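Local coordinates for protein anastral spindle 2, SAS 4 (Drosophila melanogaster, PDB 4BY2) that carries a proline-rich Ana2 motif fused by engineering to the TCP domain of SAS-4, a centriole assembly protein that probably acts as a tubulin-binding adaptor, at residues T113-Y118 / W124-L129; E133-E136 / T142-R145; N94-M97 / D103-E106. All blocks are in the same frame, centred on the assembly; numbering follows the deposited sequence.

In the fold
The three contacts are β-hairpins that follow one another along the SAS-4 part of the fusion, within the extended antiparallel β-sheet of its TCP domain. Contact 1 lies in the middle, its centre about 10 Å from that of contact 3 and about 9 Å from that of contact 2. Contacts 2 and 3 do not touch, their nearest atoms being about 10 Å apart. Strand 113-118 probably bonds back to contact 3 (E106 N to K115 O, 2.8 Å), and strand 123-128 onward to contact 2 (T126 N to I134 O, 2.8 Å). Residues of the fused Ana2 segment lie against M97, Y116, L135 and E143, one or more from each contact.

Contact 1 (T113-Y118 / W124-L129); sequences TVKYYY and WHTSYL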
ATOM      1  N   THR A 113      -1.180  12.234   4.596  1.00 50.94           N
ATOM      2  CA  THR A 113      -0.526  10.983   4.216  1.00 50.57           C
ATOM      3  C   THR A 113       0.624  10.565   5.121  1.00 53.86           C
ATOM      4  O   THR A 113       1.388  11.399   5.607  1.00 53.21           O
ATOM      5  CB  THR A 113      -0.055  11.020   2.746  1.00 59.39           C
ATOM      6  OG1 THR A 113       0.758  12.173   2.523  1.00 59.29           O
ATOM      7  CG2 THR A 113      -1.205  10.997   1.753  1.00 58.85           C
ATOM      8  N   VAL A 114       0.752   9.247   5.314  1.00 50.18           N
ATOM      9  CA  VAL A 114       1.830   8.618   6.069  1.00 49.68           C
ATOM     10  C   VAL A 114       2.510   7.663   5.074  1.00 53.07           C
ATOM     11  O   VAL A 114       1.903   6.682   4.644  1.00 52.70           O
ATOM     12  CB  VAL A 114       1.348   7.901   7.365  1.00 53.58           C
ATOM     13  CG1 VAL A 114       2.523   7.303   8.135  1.00 53.61           C
ATOM     14  CG2 VAL A 114       0.552   8.845   8.267  1.00 53.30           C
ATOM     15  N   LYS A 115       3.729   8.006   4.645  1.00 49.11           N
ATOM     16  CA  LYS A 115       4.509   7.197   3.705  1.00 48.55           C
ATOM     17  C   LYS A 115       5.614   6.469   4.464  1.00 51.15           C
ATOM     18  O   LYS A 115       6.251   7.067   5.326  1.00 50.80           O
ATOM     19  CB  LYS A 115       5.110   8.064   2.585  1.00 50.94           C
ATOM     20  CG  LYS A 115       4.094   8.552   1.565  1.00 64.88           C
ATOM     21  CD  LYS A 115       4.769   9.204   0.367  1.00 75.43           C
ATOM     22  CE  LYS A 115       3.779   9.588  -0.705  1.00 85.91           C
ATOM     23  NZ  LYS A 115       4.433  10.315  -1.825  1.00 94.28           N
ATOM     24  N   TYR A 116       5.831   5.181   4.161  1.00 46.71           N
ATOM     25  CA  TYR A 116       6.866   4.384   4.817  1.00 45.81           C
ATOM     26  C   TYR A 116       7.712   3.637   3.803  1.00 47.94           C
ATOM     27  O   TYR A 116       7.171   2.919   2.968  1.00 47.80           O
ATOM     28  CB  TYR A 116       6.267   3.415   5.855  1.00 47.10           C
ATOM     29  CG  TYR A 116       7.285   2.881   6.845  1.00 49.37           C
ATOM     30  CD1 TYR A 116       8.119   1.816   6.513  1.00 50.06           C
ATOM     31  CD2 TYR A 116       7.421   3.446   8.109  1.00 51.32           C
ATOM     32  CE1 TYR A 116       9.071   1.337   7.407  1.00 50.83           C
ATOM     33  CE2 TYR A 116       8.356   2.959   9.022  1.00 51.83           C
ATOM     34  CZ  TYR A 116       9.178   1.903   8.667  1.00 57.87           C
ATOM     35  OH  TYR A 116      10.109   1.414   9.553  1.00 58.21           O
ATOM     36  N   TYR A 117       9.043   3.784   3.894  1.00 43.24           N
ATOM     37  CA  TYR A 117       9.971   3.096   3.006  1.00 42.55           C
ATOM     38  C   TYR A 117      10.709   1.985   3.747  1.00 45.90           C
ATOM     39  O   TYR A 117      11.464   2.261   4.674  1.00 45.33           O
ATOM     40  CB  TYR A 117      10.953   4.085   2.345  1.00 43.52           C
ATOM     41  CG  TYR A 117      11.942   3.435   1.396  1.00 45.11           C
ATOM     42  CD1 TYR A 117      11.524   2.906   0.177  1.00 47.09           C
ATOM     43  CD2 TYR A 117      13.295   3.361   1.709  1.00 45.74           C
ATOM     44  CE1 TYR A 117      12.427   2.314  -0.703  1.00 47.84           C
ATOM     45  CE2 TYR A 117      14.210   2.781   0.831  1.00 46.54           C
ATOM     46  CZ  TYR A 117      13.770   2.248  -0.371  1.00 54.11           C
ATOM     47  OH  TYR A 117      14.661   1.674  -1.242  1.00 55.12           O
ATOM     48  N   TYR A 118      10.462   0.723   3.352  1.00 42.25           N
ATOM     49  CA  TYR A 118      11.125  -0.457   3.911  1.00 41.45           C
ATOM     50  C   TYR A 118      12.396  -0.605   3.080  1.00 46.93           C
ATOM     51  O   TYR A 118      12.347  -1.076   1.939  1.00 45.92           O
ATOM     52  CB  TYR A 118      10.229  -1.709   3.818  1.00 41.29           C
ATOM     53  CG  TYR A 118       8.864  -1.548   4.452  1.00 41.72           C
ATOM     54  CD1 TYR A 118       7.779  -1.083   3.712  1.00 42.17           C
ATOM     55  CD2 TYR A 118       8.649  -1.876   5.788  1.00 43.32           C
ATOM     56  CE1 TYR A 118       6.521  -0.930   4.290  1.00 42.83           C
ATOM     57  CE2 TYR A 118       7.390  -1.740   6.373  1.00 43.51           C
ATOM     58  CZ  TYR A 118       6.329  -1.258   5.621  1.00 48.60           C
ATOM     59  OH  TYR A 118       5.084  -1.113   6.182  1.00 47.76           O
ATOM     60  N   TRP A 124       7.462   0.582  -0.625  1.00 43.65           N
ATOM     61  CA  TRP A 124       6.787   1.788  -0.161  1.00 43.08           C
ATOM     62  C   TRP A 124       5.385   1.452   0.354  1.00 46.90           C
ATOM     63  O   TRP A 124       4.699   0.617  -0.237  1.00 46.22           O
ATOM     64  CB  TRP A 124       6.683   2.802  -1.307  1.00 41.83           C
ATOM     65  CG  TRP A 124       7.921   3.616  -1.522  1.00 42.67           C
ATOM     66  CD1 TRP A 124       8.865   3.437  -2.491  1.00 45.52           C
ATOM     67  CD2 TRP A 124       8.344   4.744  -0.750  1.00 42.43           C
ATOM     68  NE1 TRP A 124       9.852   4.389  -2.370  1.00 44.87           N
ATOM     69  CE2 TRP A 124       9.552   5.211  -1.315  1.00 46.24           C
ATOM     70  CE3 TRP A 124       7.820   5.410   0.372  1.00 43.71           C
ATOM     71  CZ2 TRP A 124      10.254   6.302  -0.786  1.00 45.63           C
ATOM     72  CZ3 TRP A 124       8.509   6.497   0.887  1.00 45.29           C
ATOM     73  CH2 TRP A 124       9.713   6.931   0.313  1.00 45.89           C
ATOM     74  N   HIS A 125       4.953   2.111   1.440  1.00 44.07           N
ATOM     75  CA  HIS A 125       3.611   1.944   2.000  1.00 44.52           C
ATOM     76  C   HIS A 125       2.996   3.317   2.283  1.00 49.32           C
ATOM     77  O   HIS A 125       3.494   4.051   3.140  1.00 48.45           O
ATOM     78  CB  HIS A 125       3.611   1.044   3.248  1.00 45.50           C
ATOM     79  CG  HIS A 125       2.254   0.848   3.859  1.00 49.34           C
ATOM     80  ND1 HIS A 125       1.393  -0.133   3.406  1.00 51.42           N
ATOM     81  CD2 HIS A 125       1.660   1.510   4.879  1.00 51.48           C
ATOM     82  CE1 HIS A 125       0.307  -0.037   4.156  1.00 50.95           C
ATOM     83  NE2 HIS A 125       0.419   0.938   5.056  1.00 51.27           N
ATOM     84  N   THR A 126       1.926   3.671   1.543  1.00 46.66           N
ATOM     85  CA  THR A 126       1.248   4.955   1.707  1.00 46.69           C
ATOM     86  C   THR A 126      -0.118   4.786   2.360  1.00 51.16           C
ATOM     87  O   THR A 126      -0.938   4.008   1.881  1.00 50.54           O
ATOM     88  CB  THR A 126       1.188   5.729   0.379  1.00 55.82           C
ATOM     89  OG1 THR A 126       2.471   5.698  -0.246  1.00 58.46           O
ATOM     90  CG2 THR A 126       0.749   7.180   0.564  1.00 53.51           C
ATOM     91  N   SER A 127      -0.344   5.512   3.460  1.00 48.81           N
ATOM     92  CA  SER A 127      -1.610   5.539   4.188  1.00 49.26           C
ATOM     93  C   SER A 127      -2.308   6.859   3.856  1.00 54.26           C
ATOM     94  O   SER A 127      -1.647   7.893   3.740  1.00 53.91           O
ATOM     95  CB  SER A 127      -1.378   5.438   5.692  1.00 53.15           C
ATOM     96  OG  SER A 127      -0.851   4.177   6.067  1.00 63.49           O
ATOM     97  N   TYR A 128      -3.635   6.817   3.686  1.00 51.21           N
ATOM     98  CA  TYR A 128      -4.448   7.988   3.372  1.00 51.25           C
ATOM     99  C   TYR A 128      -5.483   8.223   4.474  1.00 58.07           C
ATOM    100  O   TYR A 128      -5.818   7.295   5.215  1.00 57.41           O
ATOM    101  CB  TYR A 128      -5.115   7.841   1.990  1.00 51.42           C
ATOM    102  CG  TYR A 128      -4.131   7.768   0.841  1.00 51.71           C
ATOM    103  CD1 TYR A 128      -3.628   6.545   0.404  1.00 52.26           C
ATOM    104  CD2 TYR A 128      -3.715   8.918   0.180  1.00 53.20           C
ATOM    105  CE1 TYR A 128      -2.713   6.473  -0.644  1.00 53.12           C
ATOM    106  CE2 TYR A 128      -2.800   8.859  -0.872  1.00 53.39           C
ATOM    107  CZ  TYR A 128      -2.307   7.632  -1.285  1.00 60.50           C
ATOM    108  OH  TYR A 128      -1.402   7.561  -2.319  1.00 61.94           O
ATOM    109  N   LEU A 129      -5.972   9.470   4.582  1.00 57.16           N
ATOM    110  CA  LEU A 129      -6.960   9.909   5.570  1.00 58.14           C
ATOM    111  C   LEU A 129      -8.269   9.095   5.522  1.00 63.00           C
ATOM    112  O   LEU A 129      -8.834   8.799   6.576  1.00 63.09           O
ATOM    113  CB  LEU A 129      -7.250  11.403   5.361  1.00 58.62           C
ATOM    114  CG  LEU A 129      -7.731  12.177   6.583  1.00 64.19           C
ATOM    115  CD1 LEU A 129      -6.959  13.475   6.741  1.00 64.48           C
ATOM    116  CD2 LEU A 129      -9.231  12.449   6.505  1.00 67.44           C
TER
HETATM  117  O   HOH W   1       1.862   4.360   6.039  1.00 38.95           O
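Y117 and W124 meet at a non-hydrogen-bonded position of the two strands, their aromatic side chains slanted across each other. Y117 CB sits over the six-membered ring of W124, 3.6 Å from its centroid and only 9° off the ring normal, a CH-pi contact. The CD1 side of the phenol continues over the CE2-NE1 side of the indole, with Y117 CD1 3.4 Å from W124 CE2. The two planes stand at 43°, an oblique meeting. W124 CG is anti to its carbonyl carbon (chi1 -82°), and the broad indole reaches across to the other strand, where its CZ3 corner also approaches K115 CB. The phenol oxygen of Y117 bonds to N122, in the turn joining the strands.

Farther along this face, K115 and T126 lie side by side, the aliphatic part of the lysine against the branched threonine: K115 CG is 3.7 Å from T126 OG1. T113 puts its methyl CG2 3.6 Å from Y128 CD2. The two strands form a β-hairpin, one unit of the extended antiparallel sheet of the SAS-4 TCP domain. V114 with S127 and Y116 with H125 are its hydrogen-bonded pairs, each joined by two backbone bonds, and their side chains project to the other face.

There a water gives a hydrogen to V114 O (2.7 Å) and is also bonded to S127 OG (2.7 Å), a small hydroxyl suited to that bridge. H125 CB comes to the edge of the Y118 ring, near its plane, 3.7 Å from Y118 CE1. Over one face of that same ring comes CD1 of the Y116 phenol, 3.5 Å above the plane near its centre, while R15 and P18 of the fused Ana2 part touch Y118.

Contact 2 (E133-E136 / T142-R145); sequences EILE and TEHR
I134 faces H144 across a non-hydrogen-bonded position, the two side chains pointing the same way. At its root, I134 CB is 4.2 Å from the carbonyl oxygen of E143, an atom already engaged by the backbone N-H of L135. There the chain forks. The branch CG2 crosses obliquely to T142 and touches its methyl, CG2 to CG2, at 3.6 Å, so two β-branched residues, both at ease in a strand, meet through their carbons. The other branch, CG1, is anti to the carbonyl carbon (chi1 -66°) and lies 3.4 Å from H144 ND1. Because chi2 is extended, the terminal methyl CD1 follows the imidazole from its nitrogen toward CE1, reaching CE1 of H144 at 3.6 Å. The imidazole of H144 also meets the ring of H154 on the next strand.

The opposite face of the sheet carries E133, L135, E143 and R145. L135 crosses both E143 and R145, its methyl CD1 3.7 Å from E143 OE1 and 3.9 Å from R145 NH1, so an apolar group lies beside a pair of charges. These two belong to one strand, two residues apart, and join in a salt bridge: R145 NH1 gives an almost straight hydrogen bond (177°) to E143 OE1 at 2.9 Å. The oxygen lies in the guanidinium plane but is approached on its anti side, 29° out of the carboxylate plane. E143 OE2 instead receives the backbone N-H of S21, from the fused Ana2 segment.

Paired backbone bonds at E133 with R145 and at L135 with E143 complete a two-stranded antiparallel β-hairpin, one step in the strand-after-strand meander of the TCP domain, within the stretch recognised as a T-complex protein 10 C-terminal sequence.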
ATOM      1  N   GLU A 133      -4.777   2.182   1.979  1.00 50.90           N
ATOM      2  CA  GLU A 133      -3.378   1.808   2.157  1.00 50.32           C
ATOM      3  C   GLU A 133      -2.856   1.228   0.848  1.00 52.24           C
ATOM      4  O   GLU A 133      -3.442   0.288   0.306  1.00 51.96           O
ATOM      5  CB  GLU A 133      -3.209   0.819   3.320  1.00 51.84           C
ATOM      6  CG  GLU A 133      -3.054   1.505   4.666  1.00 64.63           C
ATOM      7  CD  GLU A 133      -3.402   0.659   5.876  1.00 92.12           C
ATOM      8  OE1 GLU A 133      -2.897  -0.484   5.979  1.00 94.24           O
ATOM      9  OE2 GLU A 133      -4.163   1.154   6.739  1.00 86.96           O
ATOM     10  N   ILE A 134      -1.782   1.824   0.320  1.00 47.36           N
ATOM     11  CA  ILE A 134      -1.166   1.414  -0.937  1.00 46.40           C
ATOM     12  C   ILE A 134       0.256   0.896  -0.714  1.00 49.48           C
ATOM     13  O   ILE A 134       1.101   1.618  -0.182  1.00 48.86           O
ATOM     14  CB  ILE A 134      -1.244   2.544  -2.013  1.00 49.12           C
ATOM     15  CG1 ILE A 134      -2.706   2.829  -2.418  1.00 49.50           C
ATOM     16  CG2 ILE A 134      -0.381   2.216  -3.241  1.00 49.44           C
ATOM     17  CD1 ILE A 134      -2.913   4.023  -3.371  1.00 58.88           C
ATOM     18  N   LEU A 135       0.511  -0.351  -1.146  1.00 45.64           N
ATOM     19  CA  LEU A 135       1.817  -1.003  -1.085  1.00 45.32           C
ATOM     20  C   LEU A 135       2.451  -1.003  -2.472  1.00 49.92           C
ATOM     21  O   LEU A 135       1.781  -1.358  -3.435  1.00 50.45           O
ATOM     22  CB  LEU A 135       1.677  -2.440  -0.580  1.00 45.27           C
ATOM     23  CG  LEU A 135       1.715  -2.629   0.925  1.00 50.23           C
ATOM     24  CD1 LEU A 135       1.217  -4.014   1.304  1.00 50.49           C
ATOM     25  CD2 LEU A 135       3.123  -2.405   1.470  1.00 52.82           C
ATOM     26  N   GLU A 136       3.721  -0.590  -2.582  1.00 46.41           N
ATOM     27  CA  GLU A 136       4.432  -0.533  -3.863  1.00 46.46           C
ATOM     28  C   GLU A 136       5.699  -1.387  -3.795  1.00 49.97           C
ATOM     29  O   GLU A 136       6.653  -1.024  -3.103  1.00 49.88           O
ATOM     30  CB  GLU A 136       4.765   0.924  -4.258  1.00 48.03           C
ATOM     31  CG  GLU A 136       3.551   1.808  -4.498  1.00 60.48           C
ATOM     32  CD  GLU A 136       3.611   3.171  -3.833  1.00 83.52           C
ATOM     33  OE1 GLU A 136       3.360   3.252  -2.608  1.00 74.27           O
ATOM     34  OE2 GLU A 136       3.890   4.163  -4.544  1.00 80.25           O
ATOM     35  N   THR A 142       1.401  -3.373  -7.045  1.00 49.37           N
ATOM     36  CA  THR A 142       0.756  -2.406  -6.166  1.00 49.60           C
ATOM     37  C   THR A 142      -0.488  -3.017  -5.505  1.00 53.61           C
ATOM     38  O   THR A 142      -1.345  -3.560  -6.197  1.00 53.22           O
ATOM     39  CB  THR A 142       0.505  -1.093  -6.928  1.00 61.19           C
ATOM     40  OG1 THR A 142       1.724  -0.669  -7.545  1.00 61.71           O
ATOM     41  CG2 THR A 142       0.004   0.017  -6.032  1.00 60.78           C
ATOM     42  N   GLU A 143      -0.574  -2.936  -4.168  1.00 50.19           N
ATOM     43  CA  GLU A 143      -1.687  -3.498  -3.394  1.00 49.86           C
ATOM     44  C   GLU A 143      -2.487  -2.389  -2.715  1.00 54.62           C
ATOM     45  O   GLU A 143      -1.921  -1.598  -1.961  1.00 53.57           O
ATOM     46  CB  GLU A 143      -1.190  -4.531  -2.366  1.00 51.03           C
ATOM     47  CG  GLU A 143      -0.154  -5.506  -2.912  1.00 60.97           C
ATOM     48  CD  GLU A 143       0.160  -6.741  -2.088  1.00 78.32           C
ATOM     49  OE1 GLU A 143      -0.035  -6.718  -0.851  1.00 73.99           O
ATOM     50  OE2 GLU A 143       0.640  -7.728  -2.688  1.00 68.20           O
ATOM     51  N   HIS A 144      -3.800  -2.323  -3.004  1.00 52.61           N
ATOM     52  CA  HIS A 144      -4.713  -1.307  -2.474  1.00 52.95           C
ATOM     53  C   HIS A 144      -5.655  -1.930  -1.459  1.00 59.05           C
ATOM     54  O   HIS A 144      -6.355  -2.890  -1.789  1.00 59.01           O
ATOM     55  CB  HIS A 144      -5.525  -0.650  -3.610  1.00 53.44           C
ATOM     56  CG  HIS A 144      -4.693  -0.029  -4.687  1.00 56.69           C
ATOM     57  ND1 HIS A 144      -4.636   1.337  -4.850  1.00 58.52           N
ATOM     58  CD2 HIS A 144      -3.927  -0.615  -5.637  1.00 58.51           C
ATOM     59  CE1 HIS A 144      -3.830   1.544  -5.879  1.00 57.97           C
ATOM     60  NE2 HIS A 144      -3.382   0.397  -6.386  1.00 58.30           N
ATOM     61  N   ARG A 145      -5.672  -1.393  -0.226  1.00 56.98           N
ATOM     62  CA  ARG A 145      -6.534  -1.891   0.849  1.00 57.55           C
ATOM     63  C   ARG A 145      -7.364  -0.766   1.467  1.00 64.10           C
ATOM     64  O   ARG A 145      -6.806   0.184   2.017  1.00 63.93           O
ATOM     65  CB  ARG A 145      -5.720  -2.654   1.907  1.00 57.07           C
ATOM     66  CG  ARG A 145      -5.306  -4.049   1.460  1.00 65.61           C
ATOM     67  CD  ARG A 145      -4.298  -4.672   2.402  1.00 73.50           C
ATOM     68  NE  ARG A 145      -4.072  -6.085   2.094  1.00 80.40           N
ATOM     69  CZ  ARG A 145      -3.093  -6.542   1.319  1.00 92.43           C
ATOM     70  NH1 ARG A 145      -2.224  -5.702   0.770  1.00 74.72           N
ATOM     71  NH2 ARG A 145      -2.971  -7.843   1.092  1.00 81.99           N
TER

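Contact 3 (N94-M97 / D103-E106); sequences NLRM and DIKE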
ATOM      1  N   ASN A  94       5.127  18.864   7.802  1.00 61.50           N
ATOM      2  CA  ASN A  94       5.902  17.817   7.139  1.00 61.52           C
ATOM      3  C   ASN A  94       6.992  17.253   8.067  1.00 65.70           C
ATOM      4  O   ASN A  94       7.905  17.975   8.481  1.00 65.56           O
ATOM      5  CB  ASN A  94       6.477  18.316   5.812  1.00 63.37           C
ATOM      6  CG  ASN A  94       5.431  18.524   4.739  1.00 92.03           C
ATOM      7  OD1 ASN A  94       4.450  19.260   4.913  1.00 89.41           O
ATOM      8  ND2 ASN A  94       5.627  17.890   3.593  1.00 83.59           N
ATOM      9  N   LEU A  95       6.864  15.965   8.413  1.00 61.76           N
ATOM     10  CA  LEU A  95       7.782  15.253   9.305  1.00 61.21           C
ATOM     11  C   LEU A  95       8.419  14.064   8.590  1.00 64.60           C
ATOM     12  O   LEU A  95       7.780  13.470   7.722  1.00 64.11           O
ATOM     13  CB  LEU A  95       7.030  14.738  10.549  1.00 61.19           C
ATOM     14  CG  LEU A  95       6.338  15.775  11.433  1.00 66.00           C
ATOM     15  CD1 LEU A  95       4.851  15.837  11.139  1.00 66.24           C
ATOM     16  CD2 LEU A  95       6.534  15.449  12.894  1.00 68.48           C
ATOM     17  N   ARG A  96       9.670  13.710   8.955  1.00 60.79           N
ATOM     18  CA  ARG A  96      10.347  12.535   8.401  1.00 60.47           C
ATOM     19  C   ARG A  96      11.301  11.897   9.422  1.00 63.79           C
ATOM     20  O   ARG A  96      12.201  12.558   9.945  1.00 63.40           O
ATOM     21  CB  ARG A  96      11.009  12.775   7.024  1.00 60.74           C
ATOM     22  CG  ARG A  96      12.174  13.758   6.957  1.00 74.14           C
ATOM     23  CD  ARG A  96      12.740  13.838   5.547  1.00 87.82           C
ATOM     24  NE  ARG A  96      13.306  12.562   5.098  1.00 98.93           N
ATOM     25  CZ  ARG A  96      13.552  12.250   3.829  1.00113.62           C
ATOM     26  NH1 ARG A  96      13.280  13.114   2.859  1.00102.60           N
ATOM     27  NH2 ARG A  96      14.067  11.068   3.519  1.00 99.47           N
ATOM     28  N   MET A  97      11.046  10.617   9.743  1.00 59.72           N
ATOM     29  CA  MET A  97      11.835   9.832  10.687  1.00 58.97           C
ATOM     30  C   MET A  97      12.798   8.943   9.910  1.00 62.21           C
ATOM     31  O   MET A  97      12.363   8.042   9.193  1.00 61.75           O
ATOM     32  CB  MET A  97      10.919   9.002  11.610  1.00 61.17           C
ATOM     33  CG  MET A  97      11.666   8.188  12.667  1.00 64.77           C
ATOM     34  SD  MET A  97      12.198   9.122  14.128  1.00 68.76           S
ATOM     35  CE  MET A  97      10.694   9.119  15.077  1.00 65.33           C
ATOM     36  N   ASP A 103      15.279   2.889   7.158  1.00 52.12           N
ATOM     37  CA  ASP A 103      13.839   3.048   6.909  1.00 51.18           C
ATOM     38  C   ASP A 103      13.433   4.508   7.070  1.00 54.38           C
ATOM     39  O   ASP A 103      13.975   5.202   7.933  1.00 53.71           O
ATOM     40  CB  ASP A 103      13.005   2.181   7.875  1.00 52.58           C
ATOM     41  CG  ASP A 103      12.806   0.726   7.486  1.00 58.60           C
ATOM     42  OD1 ASP A 103      13.462   0.267   6.519  1.00 59.20           O
ATOM     43  OD2 ASP A 103      12.007   0.041   8.155  1.00 61.63           O
ATOM     44  N   ILE A 104      12.480   4.971   6.243  1.00 51.01           N
ATOM     45  CA  ILE A 104      11.989   6.357   6.266  1.00 50.80           C
ATOM     46  C   ILE A 104      10.475   6.391   6.517  1.00 54.76           C
ATOM     47  O   ILE A 104       9.737   5.650   5.874  1.00 54.19           O
ATOM     48  CB  ILE A 104      12.371   7.142   4.967  1.00 53.79           C
ATOM     49  CG1 ILE A 104      13.857   6.954   4.573  1.00 54.03           C
ATOM     50  CG2 ILE A 104      12.015   8.635   5.091  1.00 55.11           C
ATOM     51  CD1 ILE A 104      14.203   7.257   3.082  1.00 59.60           C
ATOM     52  N   LYS A 105      10.022   7.270   7.426  1.00 51.78           N
ATOM     53  CA  LYS A 105       8.604   7.475   7.726  1.00 51.71           C
ATOM     54  C   LYS A 105       8.238   8.958   7.524  1.00 56.56           C
ATOM     55  O   LYS A 105       8.569   9.795   8.368  1.00 56.38           O
ATOM     56  CB  LYS A 105       8.256   6.984   9.142  1.00 53.80           C
ATOM     57  CG  LYS A 105       6.759   6.974   9.440  1.00 65.40           C
ATOM     58  CD  LYS A 105       6.463   6.352  10.794  1.00 75.58           C
ATOM     59  CE  LYS A 105       5.069   6.660  11.279  1.00 87.78           C
ATOM     60  NZ  LYS A 105       4.952   8.056  11.784  1.00 98.51           N
ATOM     61  N   GLU A 106       7.576   9.275   6.392  1.00 53.34           N
ATOM     62  CA  GLU A 106       7.144  10.633   6.027  1.00 53.13           C
ATOM     63  C   GLU A 106       5.703  10.900   6.463  1.00 56.38           C
ATOM     64  O   GLU A 106       4.806  10.144   6.099  1.00 56.14           O
ATOM     65  CB  GLU A 106       7.293  10.871   4.514  1.00 54.60           C
ATOM     66  CG  GLU A 106       8.719  11.156   4.064  1.00 66.78           C
ATOM     67  CD  GLU A 106       8.951  11.247   2.564  1.00 91.39           C
ATOM     68  OE1 GLU A 106       7.968  11.428   1.807  1.00 88.98           O
ATOM     69  OE2 GLU A 106      10.128  11.157   2.146  1.00 85.83           O
TER
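M97 and K105 form the hydrogen-bonded pair of this β-hairpin in the SAS-4 TCP domain, where strands 94-98 and 104-108 run antiparallel in the extended sheet. Just before the second strand, D103 turns its carboxylate away from the first strand: OD1 accepts the N-H of A119, and OD2 takes the hydroxyl of Y116. I104 follows, its CA close to M97 O. Its branched side chain lies alongside R96, with CG2 3.5 Å from R96 NH2, an apolar flank for the long arginine.

K105 then closes the pair, its backbone N bonding to M97 O at 3.0 Å and its O accepting from M97 N at 2.9 Å. The two side chains share a face, CB to CB 4.2 Å apart, before their ends part, and M12 of the fused Ana2 part touches M97.

E106 stands beside R96 on the same face of the sheet. R96 CG lies between its own backbone N and carbonyl carbon (chi1 65°), and a bend at chi3 brings the guanidinium beside I104 CG2, with one face toward the E106 carboxylate. The resulting salt bridge is long, one of charge alone. Were R96 an alanine, the E106 carboxylate would probably lose this nearby positive charge and I104 CG2 its guanidinium neighbour. E106 OE2 lies toward the rim of the guanidinium face, 3.8 Å from R96 NH1.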